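Local coordinates for 5-carboxyvanillate decarboxylase (Sphingomonas paucimobilis, PDB 4L6D), which probably removes a carboxyl group from 5-carboxyvanillate to give vanillate, as a manganese-binding decarboxylase of the amidohydrolase superfamily, at residues V69-S75 / P108-L114; L76-Q82 / V142-T147; E275-R281 / F309-I315. All coordinates share one frame; numbering follows the deposited sequence. Where two conformers were deposited one is given.

Contact 1 of 3, residues V69-S75 / P108-L114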
loop_
_atom_site.group_PDB
_atom_site.type_symbol
_atom_site.label_atom_id
_atom_site.label_comp_id
_atom_site.label_asym_id
_atom_site.label_seq_id
_atom_site.Cartn_x
_atom_site.Cartn_y
_atom_site.Cartn_z
ATOM N N VAL A 69 -14.221 -5.845 -27.664
ATOM C CA VAL A 69 -14.729 -5.715 -26.304
ATOM C C VAL A 69 -16.241 -5.733 -26.338
ATOM O O VAL A 69 -16.857 -4.862 -26.938
ATOM C CB VAL A 69 -14.281 -4.404 -25.653
ATOM C CG1 VAL A 69 -14.831 -4.302 -24.236
ATOM C CG2 VAL A 69 -12.753 -4.299 -25.648
ATOM N N ASP A 70 -16.836 -6.723 -25.685
ATOM C CA ASP A 70 -18.284 -6.880 -25.691
ATOM C C ASP A 70 -18.995 -5.760 -24.935
ATOM O O ASP A 70 -19.974 -5.203 -25.425
ATOM C CB ASP A 70 -18.669 -8.241 -25.098
ATOM C CG ASP A 70 -18.020 -9.404 -25.831
ATOM O OD1 ASP A 70 -16.769 -9.515 -25.825
ATOM O OD2 ASP A 70 -18.771 -10.226 -26.397
ATOM N N MET A 71 -18.515 -5.442 -23.737
ATOM C CA MET A 71 -19.196 -4.464 -22.883
ATOM C C MET A 71 -18.285 -3.577 -22.053
ATOM O O MET A 71 -17.177 -3.964 -21.672
ATOM C CB MET A 71 -20.139 -5.181 -21.896
ATOM C CG MET A 71 -21.209 -6.044 -22.535
ATOM S SD MET A 71 -22.364 -6.734 -21.328
ATOM C CE MET A 71 -23.432 -5.304 -21.081
ATOM N N HIS A 72 -18.789 -2.382 -21.764
ATOM C CA HIS A 72 -18.289 -1.573 -20.657
ATOM C C HIS A 72 -19.331 -1.531 -19.565
ATOM O O HIS A 72 -20.519 -1.274 -19.834
ATOM C CB HIS A 72 -18.056 -0.128 -21.074
ATOM C CG HIS A 72 -16.760 0.114 -21.774
ATOM N ND1 HIS A 72 -16.239 1.380 -21.929
ATOM C CD2 HIS A 72 -15.894 -0.732 -22.380
ATOM C CE1 HIS A 72 -15.093 1.303 -22.581
ATOM N NE2 HIS A 72 -14.871 0.036 -22.885
ATOM N N LEU A 73 -18.884 -1.778 -18.338
ATOM C CA LEU A 73 -19.655 -1.440 -17.139
ATOM C C LEU A 73 -19.289 -0.012 -16.760
ATOM O O LEU A 73 -18.176 0.258 -16.292
ATOM C CB LEU A 73 -19.325 -2.416 -16.002
ATOM C CG LEU A 73 -19.965 -2.135 -14.645
ATOM C CD1 LEU A 73 -21.491 -2.334 -14.684
ATOM C CD2 LEU A 73 -19.315 -3.022 -13.575
ATOM N N LEU A 74 -20.218 0.901 -17.015
ATOM C CA LEU A 74 -19.968 2.333 -16.854
ATOM C C LEU A 74 -20.164 2.778 -15.411
ATOM O O LEU A 74 -21.023 2.255 -14.704
ATOM C CB LEU A 74 -20.914 3.134 -17.751
ATOM C CG LEU A 74 -20.895 2.805 -19.244
ATOM C CD1 LEU A 74 -22.049 3.500 -19.967
ATOM C CD2 LEU A 74 -19.569 3.218 -19.872
ATOM N N SER A 75 -19.380 3.774 -14.998
ATOM C CA SER A 75 -19.513 4.386 -13.677
ATOM C C SER A 75 -19.250 5.874 -13.809
ATOM O O SER A 75 -18.333 6.280 -14.531
ATOM C CB SER A 75 -18.510 3.759 -12.693
ATOM O OG SER A 75 -17.228 3.583 -13.294
ATOM N N PRO A 108 -28.116 -1.897 -24.524
ATOM C CA PRO A 108 -27.969 -2.756 -23.345
ATOM C C PRO A 108 -27.118 -4.002 -23.569
ATOM O O PRO A 108 -26.772 -4.655 -22.585
ATOM C CB PRO A 108 -29.416 -3.152 -23.022
ATOM C CG PRO A 108 -30.134 -3.060 -24.328
ATOM C CD PRO A 108 -29.504 -1.882 -25.030
ATOM N N THR A 109 -26.790 -4.337 -24.817
ATOM C CA THR A 109 -25.873 -5.449 -25.046
ATOM C C THR A 109 -24.414 -4.995 -24.991
ATOM O O THR A 109 -23.508 -5.833 -24.915
ATOM C CB THR A 109 -26.121 -6.170 -26.381
ATOM O OG1 THR A 109 -25.757 -5.307 -27.461
ATOM C CG2 THR A 109 -27.578 -6.601 -26.507
ATOM N N ARG A 110 -24.194 -3.678 -25.021
ATOM C CA ARG A 110 -22.832 -3.133 -25.002
ATOM C C ARG A 110 -22.491 -2.388 -23.720
ATOM O O ARG A 110 -21.319 -2.235 -23.384
ATOM C CB ARG A 110 -22.583 -2.209 -26.195
ATOM C CG ARG A 110 -22.943 -2.823 -27.562
ATOM C CD ARG A 110 -22.240 -4.167 -27.849
ATOM N NE ARG A 110 -20.771 -4.104 -27.868
ATOM C CZ ARG A 110 -20.051 -3.695 -28.907
ATOM N NH1 ARG A 110 -20.651 -3.285 -30.010
ATOM N NH2 ARG A 110 -18.724 -3.672 -28.841
ATOM N N PHE A 111 -23.503 -1.921 -23.000
ATOM C CA PHE A 111 -23.229 -1.156 -21.794
ATOM C C PHE A 111 -24.049 -1.634 -20.622
ATOM O O PHE A 111 -25.243 -1.888 -20.758
ATOM C CB PHE A 111 -23.439 0.342 -22.046
ATOM C CG PHE A 111 -22.518 0.887 -23.098
ATOM C CD1 PHE A 111 -21.174 1.078 -22.811
ATOM C CD2 PHE A 111 -22.967 1.136 -24.382
ATOM C CE1 PHE A 111 -20.305 1.541 -23.780
ATOM C CE2 PHE A 111 -22.104 1.597 -25.354
ATOM C CZ PHE A 111 -20.769 1.795 -25.053
ATOM N N ALA A 112 -23.378 -1.767 -19.484
ATOM C CA ALA A 112 -24.039 -1.958 -18.201
ATOM C C ALA A 112 -23.673 -0.732 -17.365
ATOM O O ALA A 112 -22.824 0.059 -17.775
ATOM C CB ALA A 112 -23.578 -3.259 -17.536
ATOM N N GLY A 113 -24.303 -0.549 -16.205
ATOM C CA GLY A 113 -24.046 0.651 -15.435
ATOM C C GLY A 113 -24.125 0.507 -13.934
ATOM O O GLY A 113 -24.938 -0.250 -13.403
ATOM N N LEU A 114 -23.259 1.260 -13.258
ATOM C CA LEU A 114 -23.263 1.381 -11.808
ATOM C C LEU A 114 -23.866 2.721 -11.434
ATOM O O LEU A 114 -23.481 3.765 -11.975
ATOM C CB LEU A 114 -21.837 1.306 -11.271
ATOM C CG LEU A 114 -21.060 0.026 -11.611
ATOM C CD1 LEU A 114 -19.680 0.082 -10.983
ATOM C CD2 LEU A 114 -21.817 -1.206 -11.116
#
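R110 doubles back from the turn ahead of strand 111-114 to grip two successive carbonyls on the chain entering strand 71-75. Its NE donates to D70 O at 2.8 Å and its NH2 to V69 O at 2.9 Å, both oxygens lying close to the guanidinium plane, so the group meets them edge-on. Two bends, chi2 -55° and chi3 -60°, turn the chain far enough for this. The same D70 oxygen also takes a CA-H...O contact from R110 CA.

From there the backbones pair in parallel. H72 N donates to R110 O at 3.0 Å, and A112 N returns the bond to H72 O; L74 N then gives A112 O a 2.8 Å bond that is almost straight (176°) yet arrives from above the carbonyl plane, and L114 N closes on L74 O, which also takes a CA-H...O contact from G113 CA. These are neighbouring strands of the parallel TIM-type barrel, and with helix 86-106 between them they make one beta-alpha-beta unit.

On one side of the sheet, L73 CD1 lies 3.7 Å from A112 CB and 3.8 Å from L114 CD2, the L73 and L114 side chains crossing at about a right angle. M71, bent at chi3, lays its CE by the same A112 methyl. On the other side, L74 CD1 approaches F111 CD1 to 3.8 Å, while H72 CB sits at the edge of the F111 ring.

Further out, R110 NH1 makes a salt bridge with D65, and L61 and M64 of helix 59-67 touch the R110 side chain. Strand 5-11 pairs with the other side of strand 71-76 through backbone bonds such as L73 with A6, and L73 also packs on T7. D70 OD1 accepts from L4 N, and G113 N donates to N139 OD1.

Contact 2 of 3, residues L76-Q82 / V142-T147. With VNL (4-hydroxy-3-methoxybenzoate), chain J.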
loop_
_atom_site.group_PDB
_atom_site.type_symbol
_atom_site.label_atom_id
_atom_site.label_comp_id
_atom_site.label_asym_id
_atom_site.label_seq_id
_atom_site.Cartn_x
_atom_site.Cartn_y
_atom_site.Cartn_z
ATOM N N LEU A 76 -20.025 6.694 -13.106
ATOM C CA LEU A 76 -19.711 8.114 -13.061
ATOM C C LEU A 76 -18.307 8.306 -12.482
ATOM O O LEU A 76 -17.987 7.807 -11.406
ATOM C CB LEU A 76 -20.748 8.873 -12.234
ATOM C CG LEU A 76 -20.404 10.353 -12.029
ATOM C CD1 LEU A 76 -20.482 11.110 -13.348
ATOM C CD2 LEU A 76 -21.337 10.999 -10.994
ATOM N N THR A 77 -17.483 9.041 -13.220
ATOM C CA THR A 77 -16.059 9.154 -12.930
ATOM C C THR A 77 -15.819 9.837 -11.590
ATOM O O THR A 77 -16.606 10.684 -11.169
ATOM C CB THR A 77 -15.353 9.919 -14.072
ATOM O OG1 THR A 77 -13.938 9.846 -13.893
ATOM C CG2 THR A 77 -15.804 11.379 -14.132
ATOM N N ALA A 78 -14.744 9.443 -10.910
ATOM C CA ALA A 78 -14.351 10.117 -9.683
ATOM C C ALA A 78 -14.137 11.604 -9.987
ATOM O O ALA A 78 -13.672 11.963 -11.072
ATOM C CB ALA A 78 -13.067 9.495 -9.142
ATOM N N PRO A 79 -14.470 12.487 -9.033
ATOM C CA PRO A 79 -14.934 12.233 -7.664
ATOM C C PRO A 79 -16.447 12.079 -7.515
ATOM O O PRO A 79 -16.976 12.274 -6.418
ATOM C CB PRO A 79 -14.473 13.494 -6.929
ATOM C CG PRO A 79 -14.655 14.573 -7.961
ATOM C CD PRO A 79 -14.274 13.929 -9.282
ATOM N N GLY A 80 -17.131 11.702 -8.589
ATOM C CA GLY A 80 -18.570 11.515 -8.531
ATOM C C GLY A 80 -19.274 12.782 -8.098
ATOM O O GLY A 80 -18.970 13.864 -8.614
ATOM N N VAL A 81 -20.209 12.647 -7.158
ATOM C CA VAL A 81 -20.942 13.787 -6.619
ATOM C C VAL A 81 -20.514 14.114 -5.198
ATOM O O VAL A 81 -21.160 14.908 -4.512
ATOM C CB VAL A 81 -22.482 13.553 -6.629
ATOM C CG1 VAL A 81 -22.977 13.294 -8.053
ATOM C CG2 VAL A 81 -22.871 12.407 -5.694
ATOM N N GLN A 82 -19.410 13.515 -4.773
ATOM C CA GLN A 82 -19.004 13.573 -3.373
ATOM C C GLN A 82 -18.371 14.879 -2.918
ATOM O O GLN A 82 -18.262 15.115 -1.718
ATOM C CB GLN A 82 -18.086 12.399 -3.049
ATOM C CG GLN A 82 -18.808 11.065 -3.072
ATOM C CD GLN A 82 -17.848 9.928 -3.299
ATOM O OE1 GLN A 82 -17.784 9.361 -4.395
ATOM N NE2 GLN A 82 -17.083 9.589 -2.263
ATOM N N VAL A 142 -21.375 2.489 -7.407
ATOM C CA VAL A 142 -20.000 2.980 -7.357
ATOM C C VAL A 142 -19.934 4.184 -6.431
ATOM O O VAL A 142 -20.851 5.014 -6.387
ATOM C CB VAL A 142 -19.455 3.343 -8.768
ATOM C CG1 VAL A 142 -20.296 4.432 -9.430
ATOM C CG2 VAL A 142 -17.982 3.772 -8.709
ATOM N N ILE A 143 -18.857 4.246 -5.666
ATOM C CA ILE A 143 -18.558 5.403 -4.836
ATOM C C ILE A 143 -17.033 5.574 -4.848
ATOM O O ILE A 143 -16.299 4.600 -5.041
ATOM C CB ILE A 143 -19.134 5.239 -3.399
ATOM C CG1 ILE A 143 -19.355 6.611 -2.747
ATOM C CG2 ILE A 143 -18.239 4.347 -2.548
ATOM C CD1 ILE A 143 -20.460 7.452 -3.432
ATOM N N ASN A 144 -16.555 6.800 -4.661
ATOM C CA ASN A 144 -15.125 7.093 -4.785
ATOM C C ASN A 144 -14.456 7.353 -3.451
ATOM O O ASN A 144 -14.475 8.472 -2.949
ATOM C CB ASN A 144 -14.914 8.268 -5.738
ATOM C CG ASN A 144 -15.656 8.065 -7.030
ATOM O OD1 ASN A 144 -15.244 7.250 -7.863
ATOM N ND2 ASN A 144 -16.794 8.740 -7.185
ATOM N N SER A 145 -13.850 6.304 -2.904
ATOM C CA SER A 145 -13.301 6.270 -1.553
ATOM C C SER A 145 -14.009 7.228 -0.579
ATOM O O SER A 145 -15.227 7.164 -0.470
ATOM C CB SER A 145 -11.783 6.426 -1.565
ATOM O OG SER A 145 -11.248 5.890 -0.372
ATOM N N HIS A 146 -13.278 8.125 0.076
ATOM C CA HIS A 146 -13.821 8.886 1.199
ATOM C C HIS A 146 -14.943 9.852 0.835
ATOM O O HIS A 146 -15.066 10.280 -0.306
ATOM C CB HIS A 146 -12.706 9.654 1.925
ATOM C CG HIS A 146 -12.323 10.950 1.276
ATOM N ND1 HIS A 146 -12.977 12.138 1.538
ATOM C CD2 HIS A 146 -11.349 11.247 0.382
ATOM C CE1 HIS A 146 -12.416 13.110 0.839
ATOM N NE2 HIS A 146 -11.430 12.596 0.124
ATOM N N THR A 147 -15.761 10.183 1.825
ATOM C CA THR A 147 -16.666 11.320 1.714
ATOM C C THR A 147 -16.482 12.208 2.930
ATOM O O THR A 147 -16.472 11.725 4.064
ATOM C CB THR A 147 -18.144 10.890 1.606
ATOM O OG1 THR A 147 -18.299 10.022 0.480
ATOM C CG2 THR A 147 -19.058 12.116 1.426
HETATM C C1 VNL J . -7.203 8.939 -13.637
HETATM C CO1 VNL J . -7.047 7.564 -13.859
HETATM C CO2 VNL J . -8.391 9.460 -13.088
HETATM C CM1 VNL J . -8.089 6.673 -13.541
HETATM C CM2 VNL J . -9.430 8.594 -12.753
HETATM O OM VNL J . -10.621 9.006 -12.214
HETATM C CZ VNL J . -9.278 7.156 -12.994
HETATM C CC VNL J . -6.090 9.878 -14.022
HETATM C CV VNL J . -10.846 10.401 -11.936
HETATM O O1 VNL J . -5.157 9.490 -14.775
HETATM O O2 VNL J . -6.152 11.068 -13.630
HETATM O O3 VNL J . -10.432 6.424 -12.961
HETATM O O HOH W 1 -15.819 6.284 -10.421
HETATM O O HOH W 2 -19.040 8.198 -8.892
#
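Q82 ends a type II' turn, P79 to Q82, in the loop that follows a barrel strand, and its side chain spans to the C-terminal end of strand 142-144 at the catalytic mouth of the TIM-type barrel. From CB the chain leaves with CG anti to the carbonyl carbon (chi1 -69°) and then runs extended. CG passes T147 OG1 and I143 CD1, and CD rests 3.6 Å from I143 CD1. OE1 is held by two donors of one residue: N144 N comes in the carbonyl plane, on a lone pair, at 2.9 Å, and N144 ND2 at 3.0 Å is tilted off that plane. Q82 NE2 turns the other way, giving 2.9 Å to N144 O, which it meets from 52° above the carbonyl plane. A second bond runs from Q82 NE2 to T147 OG1 at 3.0 Å, a hydroxyl that also bonds Y152. One amide thus ties up both the N-H and the C=O of N144. A leucine here would probably leave that buried peptide and N144 ND2 without these mates and N144 freer to turn.

The two side-chain amides lie nearly parallel, their planes 14° apart. One water links N144 OD1 to L76 O and a second joins ND2 to the same carbonyl, so L76 O, with no direct bond across, is tied in through both. These waters and the bond from ND2 to Q82 OE1 fix the rotation of the N144 amide, with OD1 3.4 Å from A78 CB. G80 has positive phi, and a CB on it would run into N144 ND2. N144 also touches H174, a manganese ligand.

The loop, with a cis peptide before P79, presents its other side to the vanillate. T77 OG1 is bonded to Y300 OH, and A78 O stands 3.3 Å from the methoxy carbon CV.

Contact 3 of 3, residues E275-R281 / F309-I315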
loop_
_atom_site.group_PDB
_atom_site.type_symbol
_atom_site.label_atom_id
_atom_site.label_comp_id
_atom_site.label_asym_id
_atom_site.label_seq_id
_atom_site.Cartn_x
_atom_site.Cartn_y
_atom_site.Cartn_z
ATOM N N GLU A 275 -1.861 -4.281 -15.590
ATOM C CA GLU A 275 -1.779 -5.244 -16.683
ATOM C C GLU A 275 -0.521 -6.088 -16.526
ATOM O O GLU A 275 0.385 -6.065 -17.354
ATOM C CB GLU A 275 -1.844 -4.488 -18.018
ATOM C CG GLU A 275 -3.175 -3.727 -18.117
ATOM C CD GLU A 275 -3.259 -2.726 -19.267
ATOM O OE1 GLU A 275 -2.422 -2.770 -20.195
ATOM O OE2 GLU A 275 -4.201 -1.890 -19.226
ATOM N N SER A 276 -0.496 -6.839 -15.426
ATOM C CA SER A 276 0.626 -7.697 -15.075
ATOM C C SER A 276 0.173 -9.139 -14.956
ATOM O O SER A 276 -0.640 -9.464 -14.098
ATOM C CB SER A 276 1.198 -7.258 -13.723
ATOM O OG SER A 276 2.053 -8.265 -13.194
ATOM N N HIS A 277 0.695 -10.012 -15.810
ATOM C CA HIS A 277 0.349 -11.428 -15.680
ATOM C C HIS A 277 0.772 -11.996 -14.327
ATOM O O HIS A 277 0.088 -12.856 -13.771
ATOM C CB HIS A 277 0.970 -12.245 -16.807
ATOM C CG HIS A 277 0.358 -11.979 -18.145
ATOM N ND1 HIS A 277 1.041 -12.181 -19.326
ATOM C CD2 HIS A 277 -0.878 -11.541 -18.491
ATOM C CE1 HIS A 277 0.253 -11.871 -20.341
ATOM N NE2 HIS A 277 -0.910 -11.467 -19.863
ATOM N N ALA A 278 1.896 -11.529 -13.797
ATOM C CA ALA A 278 2.380 -12.029 -12.512
ATOM C C ALA A 278 1.441 -11.645 -11.380
ATOM O O ALA A 278 1.162 -12.461 -10.499
ATOM C CB ALA A 278 3.788 -11.500 -12.221
ATOM N N ALA A 279 0.971 -10.399 -11.386
ATOM C CA ALA A 279 0.068 -9.936 -10.341
ATOM C C ALA A 279 -1.288 -10.615 -10.493
ATOM O O ALA A 279 -1.965 -10.899 -9.505
ATOM C CB ALA A 279 -0.094 -8.412 -10.387
ATOM N N LEU A 280 -1.684 -10.861 -11.740
ATOM C CA LEU A 280 -2.955 -11.546 -12.010
ATOM C C LEU A 280 -2.894 -12.970 -11.469
ATOM O O LEU A 280 -3.824 -13.421 -10.783
ATOM C CB LEU A 280 -3.253 -11.577 -13.517
ATOM C CG LEU A 280 -4.455 -12.425 -13.950
ATOM C CD1 LEU A 280 -5.731 -11.894 -13.319
ATOM C CD2 LEU A 280 -4.584 -12.456 -15.470
ATOM N N ARG A 281 -1.805 -13.675 -11.775
ATOM C CA ARG A 281 -1.602 -15.034 -11.283
ATOM C C ARG A 281 -1.602 -15.106 -9.754
ATOM O O ARG A 281 -2.225 -15.997 -9.170
ATOM C CB ARG A 281 -0.297 -15.613 -11.842
ATOM C CG ARG A 281 -0.436 -16.243 -13.217
ATOM C CD ARG A 281 0.885 -16.846 -13.711
ATOM N NE ARG A 281 1.650 -15.921 -14.549
ATOM C CZ ARG A 281 2.741 -15.269 -14.155
ATOM N NH1 ARG A 281 3.363 -14.443 -14.990
ATOM N NH2 ARG A 281 3.216 -15.445 -12.930
ATOM N N PHE A 309 -3.631 -7.847 -22.793
ATOM C CA PHE A 309 -3.199 -8.387 -21.502
ATOM C C PHE A 309 -4.028 -9.616 -21.097
ATOM O O PHE A 309 -3.467 -10.672 -20.771
ATOM C CB PHE A 309 -3.257 -7.272 -20.447
ATOM C CG PHE A 309 -3.483 -7.743 -19.025
ATOM C CD1 PHE A 309 -2.500 -8.428 -18.317
ATOM C CD2 PHE A 309 -4.689 -7.449 -18.386
ATOM C CE1 PHE A 309 -2.723 -8.828 -16.991
ATOM C CE2 PHE A 309 -4.920 -7.843 -17.071
ATOM C CZ PHE A 309 -3.939 -8.540 -16.376
ATOM N N ILE A 310 -5.351 -9.510 -21.157
ATOM C CA ILE A 310 -6.171 -10.656 -20.768
ATOM C C ILE A 310 -6.216 -11.756 -21.844
ATOM O O ILE A 310 -6.184 -12.943 -21.508
ATOM C CB ILE A 310 -7.580 -10.230 -20.268
ATOM C CG1 ILE A 310 -8.357 -11.429 -19.717
ATOM C CG2 ILE A 310 -8.374 -9.568 -21.367
ATOM C CD1 ILE A 310 -7.707 -12.090 -18.524
ATOM N N ARG A 311 -6.242 -11.381 -23.128
ATOM C CA ARG A 311 -6.268 -12.390 -24.192
ATOM C C ARG A 311 -5.024 -13.275 -24.178
ATOM O O ARG A 311 -5.066 -14.425 -24.627
ATOM C CB ARG A 311 -6.430 -11.750 -25.577
ATOM C CG ARG A 311 -7.817 -11.172 -25.860
ATOM C CD ARG A 311 -7.929 -10.925 -27.365
ATOM N NE ARG A 311 -9.025 -10.034 -27.749
ATOM C CZ ARG A 311 -10.300 -10.392 -27.804
ATOM N NH1 ARG A 311 -10.659 -11.634 -27.492
ATOM N NH2 ARG A 311 -11.219 -9.502 -28.173
ATOM N N THR A 312 -3.912 -12.731 -23.693
ATOM C CA THR A 312 -2.663 -13.478 -23.666
ATOM C C THR A 312 -2.293 -13.997 -22.276
ATOM O O THR A 312 -1.180 -14.493 -22.091
ATOM C CB THR A 312 -1.481 -12.639 -24.176
ATOM O OG1 THR A 312 -1.298 -11.504 -23.311
ATOM C CG2 THR A 312 -1.734 -12.165 -25.607
ATOM N N ALA A 313 -3.202 -13.903 -21.309
ATOM C CA ALA A 313 -2.857 -14.318 -19.945
ATOM C C ALA A 313 -2.547 -15.822 -19.887
ATOM O O ALA A 313 -3.269 -16.638 -20.479
ATOM C CB ALA A 313 -3.959 -13.966 -18.988
ATOM N N PRO A 314 -1.471 -16.193 -19.174
ATOM C CA PRO A 314 -1.041 -17.593 -19.103
ATOM C C PRO A 314 -1.833 -18.358 -18.044
ATOM O O PRO A 314 -1.305 -18.788 -17.013
ATOM C CB PRO A 314 0.438 -17.480 -18.734
ATOM C CG PRO A 314 0.522 -16.223 -17.955
ATOM C CD PRO A 314 -0.477 -15.281 -18.582
ATOM N N ILE A 315 -3.123 -18.502 -18.329
ATOM C CA ILE A 315 -4.072 -19.191 -17.471
ATOM C C ILE A 315 -4.972 -20.011 -18.392
ATOM O O ILE A 315 -5.080 -19.713 -19.583
ATOM C CB ILE A 315 -4.909 -18.184 -16.638
ATOM C CG1 ILE A 315 -5.646 -17.212 -17.569
ATOM C CG2 ILE A 315 -4.010 -17.446 -15.657
ATOM C CD1 ILE A 315 -6.424 -16.115 -16.855
#
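E275 and F309 bring their CA atoms to 5.9 Å where the start of helix 277-287 meets the C-terminal end of helix 303-311, and H277 follows alongside A313. H277 NE2 donates to F309 O at 2.8 Å, the oxygen in the imidazole plane and the nitrogen on a carbonyl lone pair. P314 CD covers one face of this ring, 3.6 Å from its centroid, a CH-pi contact. F309, its CG anti to the backbone N (chi1 153°), holds its ring under E275 CA, another CH-pi contact over the ring centre at 3.6 Å. The H277 and F309 rings meet rim to rim, planes 18° apart. L280 CD2 touches A313 CB at 3.9 Å and F309 CZ at 4.1 Å.

S276 is the N-cap, its OG accepting from A279 N; the same hydroxyl is weakly bonded to another bound vanillate, away from the manganese site. In one of its two conformers, R281 lays NE against P314 CG while NH2 forms a salt bridge to E285 of the second subunit, and E275 packs on W237 of that subunit.

The A313 amide, which a continuing alpha-helix would give to F309 O, instead bonds I310 O. The imidazole takes over that helix-end carbonyl, which means NE2 carries a proton here, and the electron-rich carbonyl end of the helix would probably favour a proton on that nitrogen.

In the fold
Contacts 1 and 2 are buried, in the wall and at the mouth of the barrel; contact 3 is only partly buried and lies in the outer helical layer, where the second subunit also touches it. The first two share one parallel sheet, strands 111-115 and 140-144 being neighbours, and meet directly where S75 CB and L114 CB pack on V142 CG1. Their segments also alternate along the chain, whereas contact 3 comes after both and touches neither. Contact 1 is regular strand pairing flanked by apolar side chains. At the mouth, contact 2 replaces it with side-chain amides and waters beside the vanillate pocket. Contact 3 relies on CH-pi packing and one imidazole bond between helix ends.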